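Local coordinates for glucokinase (Leishmania braziliensis MHOM/BR/75/M2904, PDB 6EDI) that phosphorylates D-glucose with ATP as a sugar kinase, and is seen here as a dimer in its open conformation, at the interface of chains A and B. Sequence-based numbering; all coordinates share one arbitrary frame. Chains: chain A/B, Glucokinase.

The interface of chains A and B. Residues chain A 240-243, 248, 251, 270, 272; chain B 240-244, 248, 251.
Loop 240-244 of each chain, between the 3-10 helix 235-237 and helix 245-259, crosses its twin around the two-fold axis; each tryptophan of the pair then reaches helix 245-259 of the other subunit and the loop that holds A:Thr270 and A:Ala272 in chain A. The backbones form an antiparallel bridge centred on A:Ser241 and B:Ser241. Its evidence is a pair of nearly straight hydrogen bonds, each donor lying in the carbonyl plane. B:Trp242 N gives to A:Met240 O at 2.8 Å (174° at H), and A:Trp242 N to B:Met240 O is its twin. In both tryptophans CG is anti to the backbone N (chi1 -175° in A, -172° in B), which swings the indole across to the partner helix. There the NE1-H donates within the ring plane to a serine hydroxyl. A:Trp242 NE1 lies 2.9 Å from B:Ser248 OG, and B:Trp242 NE1 bonds A:Ser248 OG likewise. One turn on, B:Val251 CG1 meets A:Trp242 tip to tip, its methyl over the five-membered ring and 3.4 Å from CG. Edge bond and facial CH-pi contact together should fix the indole's rotation. The B:Trp242 indole, under A:Val251 CG1, runs its six-membered ring along A:Ala272, whose CA is 3.8 Å from B:Trp242 CE3; the two-fold repeats this contact with the chains exchanged. The patch lies at the end of the dimer far from both chain termini, where the two helices 245-259 flank the crossed loops.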
# COMPACT_ATOMS: atom_id res chain seq x y z
N MET A 240 -4.68 -4.54 16.57
CA MET A 240 -5.88 -5.38 16.44
C MET A 240 -7.15 -4.53 16.42
O MET A 240 -7.21 -3.46 17.03
CB MET A 240 -5.95 -6.42 17.56
CG MET A 240 -4.88 -7.48 17.45
SD MET A 240 -5.06 -8.78 18.68
CE MET A 240 -6.46 -9.68 18.01
N SER A 241 -8.16 -5.02 15.70
CA SER A 241 -9.41 -4.32 15.52
C SER A 241 -10.23 -4.32 16.81
O SER A 241 -10.11 -5.22 17.64
CB SER A 241 -10.22 -4.97 14.40
OG SER A 241 -9.58 -4.81 13.15
N TRP A 242 -11.06 -3.31 16.98
CA TRP A 242 -11.94 -3.28 18.12
C TRP A 242 -12.92 -4.45 18.08
O TRP A 242 -13.29 -4.94 17.01
CB TRP A 242 -12.69 -1.93 18.18
CG TRP A 242 -13.52 -1.79 19.40
CD1 TRP A 242 -13.15 -1.24 20.60
CD2 TRP A 242 -14.87 -2.21 19.55
NE1 TRP A 242 -14.21 -1.30 21.49
CE2 TRP A 242 -15.28 -1.89 20.86
CE3 TRP A 242 -15.78 -2.82 18.68
CZ2 TRP A 242 -16.56 -2.16 21.32
CZ3 TRP A 242 -17.05 -3.10 19.15
CH2 TRP A 242 -17.42 -2.77 20.46
N CYS A 243 -13.33 -4.92 19.26
CA CYS A 243 -14.34 -5.96 19.36
C CYS A 243 -14.88 -5.96 20.78
O CYS A 243 -14.39 -5.22 21.64
CB CYS A 243 -13.77 -7.33 19.00
SG CYS A 243 -12.23 -7.74 19.85
N SER A 248 -13.06 -9.56 22.78
CA SER A 248 -12.39 -8.45 23.46
C SER A 248 -11.61 -8.90 24.71
O SER A 248 -10.55 -8.36 25.02
CB SER A 248 -13.39 -7.34 23.81
OG SER A 248 -12.75 -6.25 24.44
N VAL A 251 -8.29 -10.00 23.39
CA VAL A 251 -7.40 -8.91 23.01
C VAL A 251 -6.86 -8.27 24.27
O VAL A 251 -5.67 -7.93 24.36
CB VAL A 251 -8.11 -7.86 22.12
CG1 VAL A 251 -7.13 -6.75 21.77
CG2 VAL A 251 -8.69 -8.50 20.85
N THR A 270 -4.06 -1.20 28.30
CA THR A 270 -5.06 -0.36 27.62
C THR A 270 -4.67 -0.08 26.17
O THR A 270 -5.48 0.44 25.41
CB THR A 270 -5.34 0.98 28.33
OG1 THR A 270 -4.25 1.89 28.12
CG2 THR A 270 -5.57 0.77 29.84
N ALA A 272 -3.83 -1.39 22.46
CA ALA A 272 -4.09 -2.53 21.57
C ALA A 272 -2.80 -3.26 21.21
O ALA A 272 -1.76 -2.61 21.00
CB ALA A 272 -4.80 -2.08 20.31
N MET B 240 -11.89 0.37 13.30
CA MET B 240 -11.22 1.14 14.35
C MET B 240 -10.40 0.21 15.22
O MET B 240 -10.73 -0.97 15.37
CB MET B 240 -12.23 1.89 15.21
CG MET B 240 -12.92 3.05 14.50
SD MET B 240 -13.98 3.99 15.63
CE MET B 240 -12.75 4.91 16.54
N SER B 241 -9.34 0.74 15.81
CA SER B 241 -8.46 -0.08 16.64
C SER B 241 -9.11 -0.43 17.96
O SER B 241 -9.95 0.33 18.47
CB SER B 241 -7.14 0.66 16.87
OG SER B 241 -6.31 0.51 15.72
N TRP B 242 -8.72 -1.58 18.52
CA TRP B 242 -9.12 -1.96 19.87
C TRP B 242 -8.65 -0.96 20.91
O TRP B 242 -7.57 -0.40 20.81
CB TRP B 242 -8.56 -3.35 20.22
CG TRP B 242 -9.09 -3.87 21.53
CD1 TRP B 242 -10.22 -4.63 21.71
CD2 TRP B 242 -8.52 -3.68 22.83
NE1 TRP B 242 -10.38 -4.92 23.05
CE2 TRP B 242 -9.36 -4.34 23.76
CE3 TRP B 242 -7.39 -3.01 23.30
CZ2 TRP B 242 -9.09 -4.35 25.13
CZ3 TRP B 242 -7.13 -3.01 24.68
CH2 TRP B 242 -7.98 -3.68 25.57
N CYS B 243 -9.49 -0.72 21.91
CA CYS B 243 -9.14 0.18 23.00
C CYS B 243 -10.00 -0.23 24.17
O CYS B 243 -10.87 -1.09 24.03
CB CYS B 243 -9.40 1.63 22.62
SG CYS B 243 -11.05 1.90 21.92
N ALA B 244 -9.75 0.39 25.32
CA ALA B 244 -10.49 0.03 26.53
C ALA B 244 -11.11 1.25 27.18
O ALA B 244 -11.07 2.36 26.63
CB ALA B 244 -9.59 -0.69 27.50
N SER B 248 -13.27 2.74 24.51
CA SER B 248 -14.07 1.60 24.05
C SER B 248 -15.56 1.87 24.19
O SER B 248 -16.35 1.38 23.39
CB SER B 248 -13.71 0.31 24.80
OG SER B 248 -14.50 -0.77 24.32
N VAL B 251 -16.36 3.81 21.05
CA VAL B 251 -16.37 2.92 19.88
C VAL B 251 -17.64 2.08 19.87
O VAL B 251 -18.25 1.87 18.83
CB VAL B 251 -15.13 1.98 19.82
CG1 VAL B 251 -15.23 1.08 18.60
CG2 VAL B 251 -13.84 2.78 19.77